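Local atomic coordinates of peptidoglycan-N-acetylmuramic acid deacetylase PdaA (Bacillus subtilis, PDB entry 1W1B), a protein that removes the N-acetyl group from N-acetylmuramic acid residues of peptidoglycan, a step toward the muramic delta-lactam of the spore cortex that is required for germination. Residues P22-F27 against P158-F163; H113-H118 against K150-Y155; H118-P123 against L137-E142. All coordinates share one frame; numbering follows the deposited sequence.

Contact 1: residues P22-F27 against P158-F163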
loop_
_atom_site.group_PDB
_atom_site.type_symbol
_atom_site.label_atom_id
_atom_site.label_comp_id
_atom_site.label_asym_id
_atom_site.label_seq_id
_atom_site.Cartn_x
_atom_site.Cartn_y
_atom_site.Cartn_z
ATOM N N PRO A 22 -2.292 20.686 -4.809
ATOM C CA PRO A 22 -1.438 19.565 -4.410
ATOM C C PRO A 22 -1.427 19.297 -2.905
ATOM O O PRO A 22 -1.321 20.216 -2.095
ATOM C CB PRO A 22 -0.066 19.977 -4.929
ATOM C CG PRO A 22 -0.398 20.793 -6.133
ATOM C CD PRO A 22 -1.545 21.639 -5.649
ATOM N N ILE A 23 -1.532 18.024 -2.550
ATOM C CA ILE A 23 -1.521 17.596 -1.161
ATOM C C ILE A 23 -0.661 16.336 -1.081
ATOM O O ILE A 23 -0.748 15.467 -1.947
ATOM C CB ILE A 23 -2.962 17.290 -0.670
ATOM C CG1 ILE A 23 -3.837 18.547 -0.832
ATOM C CG2 ILE A 23 -2.938 16.803 0.775
ATOM C CD1 ILE A 23 -5.300 18.361 -0.493
ATOM N N ASN A 24 0.190 16.252 -0.065
ATOM C CA ASN A 24 1.055 15.092 0.130
ATOM C C ASN A 24 0.552 14.315 1.340
ATOM O O ASN A 24 0.398 14.891 2.428
ATOM C CB ASN A 24 2.501 15.521 0.413
ATOM C CG ASN A 24 3.269 15.903 -0.845
ATOM O OD1 ASN A 24 3.743 15.043 -1.595
ATOM N ND2 ASN A 24 3.394 17.196 -1.077
ATOM N N TRP A 25 0.282 13.022 1.171
ATOM C CA TRP A 25 -0.170 12.260 2.322
ATOM C C TRP A 25 0.957 12.235 3.346
ATOM O O TRP A 25 2.096 11.911 3.023
ATOM C CB TRP A 25 -0.564 10.825 1.967
ATOM C CG TRP A 25 -1.126 10.169 3.171
ATOM C CD1 TRP A 25 -0.511 9.245 3.980
ATOM C CD2 TRP A 25 -2.358 10.504 3.815
ATOM N NE1 TRP A 25 -1.286 8.995 5.089
ATOM C CE2 TRP A 25 -2.423 9.755 5.013
ATOM C CE3 TRP A 25 -3.417 11.371 3.495
ATOM C CZ2 TRP A 25 -3.504 9.847 5.893
ATOM C CZ3 TRP A 25 -4.495 11.460 4.370
ATOM C CH2 TRP A 25 -4.529 10.701 5.557
ATOM N N GLY A 26 0.615 12.581 4.581
ATOM C CA GLY A 26 1.575 12.619 5.667
ATOM C C GLY A 26 0.794 12.704 6.958
ATOM O O GLY A 26 -0.423 12.920 6.935
ATOM N N PHE A 27 1.472 12.529 8.085
ATOM C CA PHE A 27 0.813 12.552 9.393
ATOM C C PHE A 27 1.870 12.371 10.485
ATOM O O PHE A 27 2.963 11.821 10.256
ATOM C CB PHE A 27 -0.187 11.383 9.510
ATOM C CG PHE A 27 0.430 10.038 9.192
ATOM C CD1 PHE A 27 0.487 9.572 7.873
ATOM C CD2 PHE A 27 1.083 9.302 10.187
ATOM C CE1 PHE A 27 1.196 8.400 7.548
ATOM C CE2 PHE A 27 1.791 8.138 9.869
ATOM C CZ PHE A 27 1.847 7.690 8.540
ATOM N N PRO A 158 -1.776 6.911 -4.854
ATOM C CA PRO A 158 -1.194 7.987 -5.670
ATOM C C PRO A 158 0.330 7.952 -5.714
ATOM O O PRO A 158 0.982 7.762 -4.682
ATOM C CB PRO A 158 -1.696 9.263 -4.992
ATOM C CG PRO A 158 -2.968 8.825 -4.328
ATOM C CD PRO A 158 -2.610 7.472 -3.773
ATOM N N PRO A 159 0.915 8.116 -6.913
ATOM C CA PRO A 159 2.375 8.108 -7.011
ATOM C C PRO A 159 2.902 9.301 -6.205
ATOM O O PRO A 159 2.315 10.389 -6.251
ATOM C CB PRO A 159 2.616 8.259 -8.506
ATOM C CG PRO A 159 1.423 7.598 -9.118
ATOM C CD PRO A 159 0.290 8.108 -8.248
ATOM N N ARG A 160 3.984 9.094 -5.455
ATOM C CA ARG A 160 4.577 10.149 -4.626
ATOM C C ARG A 160 3.698 10.548 -3.445
ATOM O O ARG A 160 4.030 11.481 -2.715
ATOM C CB ARG A 160 4.867 11.409 -5.451
ATOM C CG ARG A 160 6.013 11.285 -6.455
ATOM C CD ARG A 160 7.145 12.304 -6.182
ATOM N NE ARG A 160 7.937 11.981 -4.993
ATOM C CZ ARG A 160 7.816 12.576 -3.806
ATOM N NH1 ARG A 160 6.930 13.551 -3.618
ATOM N NH2 ARG A 160 8.588 12.189 -2.798
ATOM N N GLY A 161 2.579 9.854 -3.264
ATOM C CA GLY A 161 1.685 10.166 -2.163
ATOM C C GLY A 161 1.011 11.512 -2.366
ATOM O O GLY A 161 0.397 12.069 -1.452
ATOM N N VAL A 162 1.119 12.029 -3.583
ATOM C CA VAL A 162 0.537 13.313 -3.924
ATOM C C VAL A 162 -0.832 13.183 -4.568
ATOM O O VAL A 162 -1.017 12.425 -5.518
ATOM C CB VAL A 162 1.453 14.096 -4.883
ATOM C CG1 VAL A 162 0.801 15.408 -5.268
ATOM C CG2 VAL A 162 2.789 14.339 -4.224
ATOM N N PHE A 163 -1.787 13.933 -4.027
ATOM C CA PHE A 163 -3.148 13.954 -4.539
ATOM C C PHE A 163 -3.740 15.365 -4.391
ATOM O O PHE A 163 -3.037 16.329 -4.072
ATOM C CB PHE A 163 -4.028 12.926 -3.798
ATOM C CG PHE A 163 -4.153 13.177 -2.318
ATOM C CD1 PHE A 163 -3.082 12.907 -1.457
ATOM C CD2 PHE A 163 -5.323 13.725 -1.788
ATOM C CE1 PHE A 163 -3.168 13.184 -0.090
ATOM C CE2 PHE A 163 -5.424 14.007 -0.420
ATOM C CZ PHE A 163 -4.338 13.736 0.434
#
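The Phe-163 ring carries Ile-23 over one face: Ile-23 CB sits 4.0 Å from the ring centroid, only 13° off the normal, a CH-pi contact displaced slightly toward the rim. The CG2 branch of Ile-23 comes to 3.4 Å from Phe-163 CZ. At the ring's edge, near its plane, lie the backbone of Trp-25 and the carbonyl oxygen of Gly-161. The indole also presents an edge, Trp-25 CE3 coming 4.0 Å from Phe-163 CZ. Phe-180 stacks on the Trp-25 ring and also meets the ring of Phe-163, while Trp-25 NE1 bonds to the carbonyl of Trp-181. Phe-163 brings its ring face against Ile-23 by placing CG between its own backbone N and carbonyl carbon (chi1 61°). With an alanine in place of Phe-163, the CB and CG2 of Ile-23 and the CE3 edge of Trp-25 would be likely to lose their partner and a gap to open beside Leu-45 of helix 40-48, which also touches this ring.

The backbones hold the two pieces in register. Ile-23 and Phe-163 form an antiparallel hydrogen-bonded pair, with Ile-23 N to Phe-163 O at 2.7 Å and, straighter, Phe-163 N to Ile-23 O at 2.8 Å. Asn-24 and Val-162 are the next, non-hydrogen-bonded pair, where Val-162 CA makes a CA-H...O contact of 3.2 Å with Ile-23 O. Beyond them Trp-25 N donates to Gly-161 O over 2.8 Å. Gly-161 has a positive phi (69°), which favours glycine, and it closes a turn through Gly-161 N to Pro-158 O.

The result is a two-stranded antiparallel ribbon tying the N-terminal segment to the end of the Arg-Pro-Pro motif of family 4 carbohydrate esterases, next to the metal-binding histidines.

Contact 2: residues H113-H118 against K150-Y155. With CD (cadmium ion), chain C.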
loop_
_atom_site.group_PDB
_atom_site.type_symbol
_atom_site.label_atom_id
_atom_site.label_comp_id
_atom_site.label_asym_id
_atom_site.label_seq_id
_atom_site.Cartn_x
_atom_site.Cartn_y
_atom_site.Cartn_z
ATOM N N HIS A 113 -2.497 -12.873 -3.083
ATOM C CA HIS A 113 -2.369 -11.469 -2.743
ATOM C C HIS A 113 -3.197 -10.556 -3.644
ATOM O O HIS A 113 -3.749 -10.987 -4.671
ATOM C CB HIS A 113 -0.897 -11.087 -2.782
ATOM C CG HIS A 113 -0.037 -12.000 -1.967
ATOM N ND1 HIS A 113 -0.176 -12.122 -0.601
ATOM C CD2 HIS A 113 0.935 -12.873 -2.330
ATOM C CE1 HIS A 113 0.673 -13.035 -0.159
ATOM N NE2 HIS A 113 1.359 -13.505 -1.185
ATOM N N ILE A 114 -3.307 -9.299 -3.231
ATOM C CA ILE A 114 -4.054 -8.311 -3.991
ATOM C C ILE A 114 -3.080 -7.393 -4.709
ATOM O O ILE A 114 -2.093 -6.929 -4.129
ATOM C CB ILE A 114 -4.964 -7.450 -3.073
ATOM C CG1 ILE A 114 -6.002 -8.341 -2.399
ATOM C CG2 ILE A 114 -5.684 -6.363 -3.894
ATOM C CD1 ILE A 114 -6.761 -7.666 -1.284
ATOM N N ILE A 115 -3.335 -7.152 -5.987
ATOM C CA ILE A 115 -2.477 -6.267 -6.746
ATOM C C ILE A 115 -3.202 -4.923 -6.868
ATOM O O ILE A 115 -4.296 -4.844 -7.436
ATOM C CB ILE A 115 -2.172 -6.861 -8.137
ATOM C CG1 ILE A 115 -1.273 -8.096 -7.985
ATOM C CG2 ILE A 115 -1.480 -5.818 -9.004
ATOM C CD1 ILE A 115 -1.219 -8.988 -9.248
ATOM N N GLY A 116 -2.600 -3.884 -6.290
ATOM C CA GLY A 116 -3.184 -2.556 -6.313
ATOM C C GLY A 116 -2.566 -1.714 -7.412
ATOM O O GLY A 116 -1.561 -2.103 -8.011
ATOM N N ASN A 117 -3.145 -0.543 -7.655
ATOM C CA ASN A 117 -2.679 0.329 -8.717
ATOM C C ASN A 117 -1.821 1.490 -8.213
ATOM O O ASN A 117 -2.249 2.283 -7.358
ATOM C CB ASN A 117 -3.884 0.888 -9.490
ATOM C CG ASN A 117 -3.553 1.206 -10.949
ATOM O OD1 ASN A 117 -2.515 1.796 -11.257
ATOM N ND2 ASN A 117 -4.441 0.814 -11.847
ATOM N N HIS A 118 -0.609 1.594 -8.752
ATOM C CA HIS A 118 0.287 2.683 -8.379
ATOM C C HIS A 118 0.583 3.535 -9.627
ATOM O O HIS A 118 1.548 4.307 -9.644
ATOM C CB HIS A 118 1.585 2.115 -7.773
ATOM C CG HIS A 118 2.304 3.070 -6.869
ATOM N ND1 HIS A 118 1.655 4.066 -6.169
ATOM C CD2 HIS A 118 3.610 3.147 -6.509
ATOM C CE1 HIS A 118 2.529 4.714 -5.418
ATOM N NE2 HIS A 118 3.722 4.176 -5.607
ATOM N N LYS A 150 -6.715 -12.163 -14.586
ATOM C CA LYS A 150 -7.579 -11.744 -13.486
ATOM C C LYS A 150 -7.509 -10.250 -13.204
ATOM O O LYS A 150 -6.731 -9.515 -13.826
ATOM C CB LYS A 150 -7.208 -12.529 -12.225
ATOM C CG LYS A 150 -7.258 -14.029 -12.436
ATOM C CD LYS A 150 -6.657 -14.786 -11.274
ATOM C CE LYS A 150 -6.833 -16.296 -11.477
ATOM N NZ LYS A 150 -6.365 -17.102 -10.299
ATOM N N GLN A 151 -8.340 -9.797 -12.277
ATOM C CA GLN A 151 -8.362 -8.387 -11.928
ATOM C C GLN A 151 -9.007 -8.197 -10.571
ATOM O O GLN A 151 -10.171 -8.540 -10.377
ATOM C CB GLN A 151 -9.124 -7.558 -12.989
ATOM C CG GLN A 151 -8.957 -6.042 -12.775
ATOM C CD GLN A 151 -9.655 -5.170 -13.817
ATOM O OE1 GLN A 151 -10.037 -5.636 -14.900
ATOM N NE2 GLN A 151 -9.809 -3.883 -13.495
ATOM N N ASP A 152 -8.226 -7.649 -9.642
ATOM C CA ASP A 152 -8.660 -7.368 -8.281
ATOM C C ASP A 152 -9.614 -6.178 -8.202
ATOM O O ASP A 152 -9.809 -5.436 -9.167
ATOM C CB ASP A 152 -7.439 -7.043 -7.402
ATOM C CG ASP A 152 -6.603 -8.267 -7.081
ATOM O OD1 ASP A 152 -7.121 -9.160 -6.369
ATOM O OD2 ASP A 152 -5.437 -8.345 -7.540
ATOM N N ASN A 153 -10.209 -5.997 -7.034
ATOM C CA ASN A 153 -11.054 -4.839 -6.824
ATOM C C ASN A 153 -10.098 -3.671 -7.077
ATOM O O ASN A 153 -8.879 -3.819 -6.908
ATOM C CB ASN A 153 -11.562 -4.818 -5.385
ATOM C CG ASN A 153 -12.513 -5.950 -5.115
ATOM O OD1 ASN A 153 -13.438 -6.190 -5.900
ATOM N ND2 ASN A 153 -12.293 -6.670 -4.016
ATOM N N LEU A 154 -10.642 -2.526 -7.476
ATOM C CA LEU A 154 -9.827 -1.352 -7.793
ATOM C C LEU A 154 -9.350 -0.512 -6.593
ATOM O O LEU A 154 -10.153 0.148 -5.934
ATOM C CB LEU A 154 -10.608 -0.452 -8.756
ATOM C CG LEU A 154 -10.807 -0.911 -10.202
ATOM C CD1 LEU A 154 -11.420 -2.318 -10.269
ATOM C CD2 LEU A 154 -11.730 0.090 -10.883
ATOM N N TYR A 155 -8.042 -0.532 -6.332
ATOM C CA TYR A 155 -7.432 0.242 -5.237
ATOM C C TYR A 155 -6.338 1.137 -5.797
ATOM O O TYR A 155 -5.551 0.723 -6.646
ATOM C CB TYR A 155 -6.823 -0.684 -4.183
ATOM C CG TYR A 155 -7.846 -1.558 -3.510
ATOM C CD1 TYR A 155 -8.830 -1.006 -2.687
ATOM C CD2 TYR A 155 -7.839 -2.945 -3.706
ATOM C CE1 TYR A 155 -9.791 -1.826 -2.066
ATOM C CE2 TYR A 155 -8.782 -3.766 -3.100
ATOM C CZ TYR A 155 -9.752 -3.208 -2.280
ATOM O OH TYR A 155 -10.663 -4.044 -1.659
HETATM CD CD CD C . 5.899 5.189 -5.172
HETATM O O HOH W 1 -4.011 -10.442 -7.363
HETATM O O HOH W 2 -6.673 -11.462 -5.514
HETATM O O HOH W 3 -6.329 -2.936 -7.616
HETATM O O HOH W 4 6.258 4.623 -2.515
HETATM O O HOH W 5 4.799 6.934 -3.970
HETATM O O HOH W 6 7.095 3.211 -5.893
#
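Asp-152 points its side chain at Ile-114 and Ile-115, on a strand of the parallel sheet in the distorted beta/alpha barrel known as the NodB homology domain. Asp-152 CB lies 4.0 Å from Ile-114 CG2, and CG comes a little closer to the same methyl; the two side chains cross obliquely. CG lies beside the aspartate's own backbone N and anti to its carbonyl carbon (chi1 -73°), which swings the carboxylate to the Ile-115 N-H. There Asp-152 OD2 accepts from Ile-115 N at 2.9 Å along a nearly straight line (170° at the hydrogen). The donor arrives from well above the carboxylate plane, 63° out of it. Two waters lie between the carboxylate oxygens and His-113 O, at short distances that leave the details of their bonding uncertain. Asp-152 therefore serves the start of strand 114-117 much as a neighbouring strand's carbonyl would, in a loop that has no regular structure of its own.

Farther along, Tyr-155 takes over with its backbone. Asn-117 N donates to Tyr-155 O at 2.9 Å, and backbone bonding of Asn-117 with Arg-157 carries the pairing onward. In the aromatic ring, Tyr-155 CD2 lies 4.0 Å from Ile-114 CG2; the tyrosine hydroxyl is held by Asp-244 at the start of helix 243-251. Just past the strand, His-118 NE2 binds the cadmium ion at 2.4 Å.

Between the two points of direct bonding a water bridges the chains: it donates to Ile-115 O and Asn-153 O, each 2.8 Å away, and accepts from Tyr-155 N at 3.2 Å.

Contact 3: residues H118-P123 against L137-E142. With CD (cadmium ion), chain C; CD (cadmium ion), chain D.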
loop_
_atom_site.group_PDB
_atom_site.type_symbol
_atom_site.label_atom_id
_atom_site.label_comp_id
_atom_site.label_asym_id
_atom_site.label_seq_id
_atom_site.Cartn_x
_atom_site.Cartn_y
_atom_site.Cartn_z
ATOM N N HIS A 118 -0.609 1.594 -8.752
ATOM C CA HIS A 118 0.287 2.683 -8.379
ATOM C C HIS A 118 0.583 3.535 -9.627
ATOM O O HIS A 118 1.548 4.307 -9.644
ATOM C CB HIS A 118 1.585 2.115 -7.773
ATOM C CG HIS A 118 2.304 3.070 -6.869
ATOM N ND1 HIS A 118 1.655 4.066 -6.169
ATOM C CD2 HIS A 118 3.610 3.147 -6.509
ATOM C CE1 HIS A 118 2.529 4.714 -5.418
ATOM N NE2 HIS A 118 3.722 4.176 -5.607
ATOM N N SER A 119 -0.278 3.385 -10.646
ATOM C CA SER A 119 -0.208 4.090 -11.946
ATOM C C SER A 119 0.896 3.573 -12.863
ATOM O O SER A 119 1.922 3.067 -12.407
ATOM C CB SER A 119 -0.029 5.604 -11.777
ATOM O OG SER A 119 1.328 5.908 -11.532
ATOM N N PHE A 120 0.692 3.726 -14.165
ATOM C CA PHE A 120 1.655 3.219 -15.129
ATOM C C PHE A 120 3.025 3.877 -15.100
ATOM O O PHE A 120 4.042 3.184 -14.974
ATOM C CB PHE A 120 1.089 3.282 -16.558
ATOM C CG PHE A 120 1.809 2.373 -17.514
ATOM C CD1 PHE A 120 2.936 2.809 -18.201
ATOM C CD2 PHE A 120 1.429 1.033 -17.633
ATOM C CE1 PHE A 120 3.683 1.923 -18.986
ATOM C CE2 PHE A 120 2.167 0.137 -18.415
ATOM C CZ PHE A 120 3.297 0.581 -19.089
ATOM N N HIS A 121 3.059 5.203 -15.211
ATOM C CA HIS A 121 4.330 5.915 -15.224
ATOM C C HIS A 121 4.690 6.558 -13.900
ATOM O O HIS A 121 5.699 7.246 -13.817
ATOM C CB HIS A 121 4.353 6.997 -16.314
ATOM C CG HIS A 121 4.163 6.472 -17.702
ATOM N ND1 HIS A 121 2.944 6.495 -18.346
ATOM C CD2 HIS A 121 5.037 5.908 -18.569
ATOM C CE1 HIS A 121 3.077 5.969 -19.550
ATOM N NE2 HIS A 121 4.336 5.605 -19.709
ATOM N N HIS A 122 3.877 6.339 -12.870
ATOM C CA HIS A 122 4.147 6.910 -11.553
ATOM C C HIS A 122 4.304 8.441 -11.637
ATOM O O HIS A 122 5.243 9.018 -11.081
ATOM C CB HIS A 122 5.416 6.272 -10.964
ATOM C CG HIS A 122 5.557 6.442 -9.479
ATOM N ND1 HIS A 122 6.347 7.415 -8.906
ATOM C CD2 HIS A 122 5.030 5.736 -8.449
ATOM C CE1 HIS A 122 6.304 7.301 -7.590
ATOM N NE2 HIS A 122 5.511 6.289 -7.286
ATOM N N PRO A 123 3.382 9.118 -12.341
ATOM C CA PRO A 123 3.473 10.580 -12.453
ATOM C C PRO A 123 2.752 11.256 -11.286
ATOM O O PRO A 123 2.119 10.591 -10.462
ATOM C CB PRO A 123 2.748 10.858 -13.761
ATOM C CG PRO A 123 1.582 9.883 -13.652
ATOM C CD PRO A 123 2.271 8.597 -13.172
ATOM N N LEU A 137 -4.096 4.617 -15.107
ATOM C CA LEU A 137 -4.561 3.534 -14.250
ATOM C C LEU A 137 -4.986 2.286 -15.020
ATOM O O LEU A 137 -4.620 1.173 -14.648
ATOM C CB LEU A 137 -5.716 4.021 -13.367
ATOM C CG LEU A 137 -5.464 5.324 -12.587
ATOM C CD1 LEU A 137 -6.612 5.570 -11.606
ATOM C CD2 LEU A 137 -4.150 5.243 -11.833
ATOM N N ASP A 138 -5.750 2.457 -16.092
ATOM C CA ASP A 138 -6.206 1.293 -16.853
ATOM C C ASP A 138 -5.065 0.460 -17.428
ATOM O O ASP A 138 -5.125 -0.774 -17.396
ATOM C CB ASP A 138 -7.156 1.698 -18.005
ATOM C CG ASP A 138 -7.573 0.489 -18.876
ATOM O OD1 ASP A 138 -7.086 0.368 -20.025
ATOM O OD2 ASP A 138 -8.379 -0.358 -18.406
ATOM N N SER A 139 -4.035 1.131 -17.950
ATOM C CA SER A 139 -2.913 0.432 -18.561
ATOM C C SER A 139 -2.196 -0.516 -17.597
ATOM O O SER A 139 -1.627 -1.525 -18.025
ATOM C CB SER A 139 -1.937 1.436 -19.206
ATOM O OG SER A 139 -1.592 2.484 -18.317
ATOM N N VAL A 140 -2.224 -0.207 -16.304
ATOM C CA VAL A 140 -1.607 -1.091 -15.305
ATOM C C VAL A 140 -2.453 -2.375 -15.222
ATOM O O VAL A 140 -1.910 -3.488 -15.275
ATOM C CB VAL A 140 -1.512 -0.387 -13.898
ATOM C CG1 VAL A 140 -1.214 -1.407 -12.792
ATOM C CG2 VAL A 140 -0.396 0.644 -13.917
ATOM N N ASN A 141 -3.776 -2.228 -15.118
ATOM C CA ASN A 141 -4.667 -3.392 -15.060
ATOM C C ASN A 141 -4.606 -4.196 -16.365
ATOM O O ASN A 141 -4.667 -5.435 -16.361
ATOM C CB ASN A 141 -6.117 -2.963 -14.821
ATOM C CG ASN A 141 -6.296 -2.227 -13.523
ATOM O OD1 ASN A 141 -5.632 -2.531 -12.535
ATOM N ND2 ASN A 141 -7.213 -1.258 -13.505
ATOM N N GLU A 142 -4.492 -3.485 -17.479
ATOM C CA GLU A 142 -4.416 -4.118 -18.792
ATOM C C GLU A 142 -3.196 -5.042 -18.863
ATOM O O GLU A 142 -3.258 -6.146 -19.419
ATOM C CB GLU A 142 -4.318 -3.042 -19.876
ATOM C CG GLU A 142 -3.959 -3.546 -21.272
ATOM C CD GLU A 142 -5.171 -3.889 -22.137
ATOM O OE1 GLU A 142 -6.316 -3.643 -21.708
ATOM O OE2 GLU A 142 -4.969 -4.398 -23.261
HETATM CD CD CD C . 5.899 5.189 -5.172
HETATM CD CD CD D . 5.059 4.519 -21.931
HETATM O O HOH W 4 6.258 4.623 -2.515
HETATM O O HOH W 5 4.799 6.934 -3.970
HETATM O O HOH W 6 7.095 3.211 -5.893
HETATM O O HOH W 7 4.852 1.945 -22.643
#
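Ser-119 and Phe-120 pass beside a turn of helix 130-148, with CA atoms 5.0 Å apart for Ser-119 and Leu-137 and 5.4 Å for Phe-120 and Val-140, and no hydrogen bond joins the two segments. The loop carries the His-Ser/Thr-X-X-His-Pro motif of family 4 carbohydrate esterases, here with Phe-120 and His-121 at the variable places.

Val-140 packs with its CG2 on the Ser-119/Phe-120 peptide, 3.3 Å from Phe-120 N, and also reaches Phe-120 CB. With CG1 anti to the backbone N (chi1 165°), CG2 is the branch that meets the peptide. Leu-137 adds CD2 against Ser-119 CA and CB. Ser-139 points its CB at the loop: Ser-139 OG comes 3.3 Å from Phe-120 CB and meets the ring obliquely near CD2, while bonding back to Asp-135 O one turn earlier in the helix.

Past these contacts the loop turns, and its histidines reach the metals. Phe-120 CD1 lies over the centre of the His-121 ring, and a separate cadmium ion takes His-121 NE2 at 2.6 Å. His-118 and His-122 share one cadmium ion; their imidazoles meet edge-to-face (T-shaped), His-122 CD2 over the His-118 face, with His-122 NE2 2.4 Å from the metal.

Along the chain the six segments run 22-27, 113-118, 118-123, 137-142, 150-155, 158-163, so contact 1 spans the other two and contact 2 spans contact 3. Contacts 2 and 3 share His-118, and their centres are about 11 Å apart; Asn-117 at the end of strand 114-117 ties them, its ND2 probably bonding to Leu-137 O in helix 130-148. Contact 1 has its centre about 17 Å from that of contact 3 and 20 Å from that of contact 2. Within the NodB homology domain, strand 114-117 leads into the metal-binding loop, helix 130-148 packs on that loop, and Pro-159, just before the ribbon, packs on its histidines.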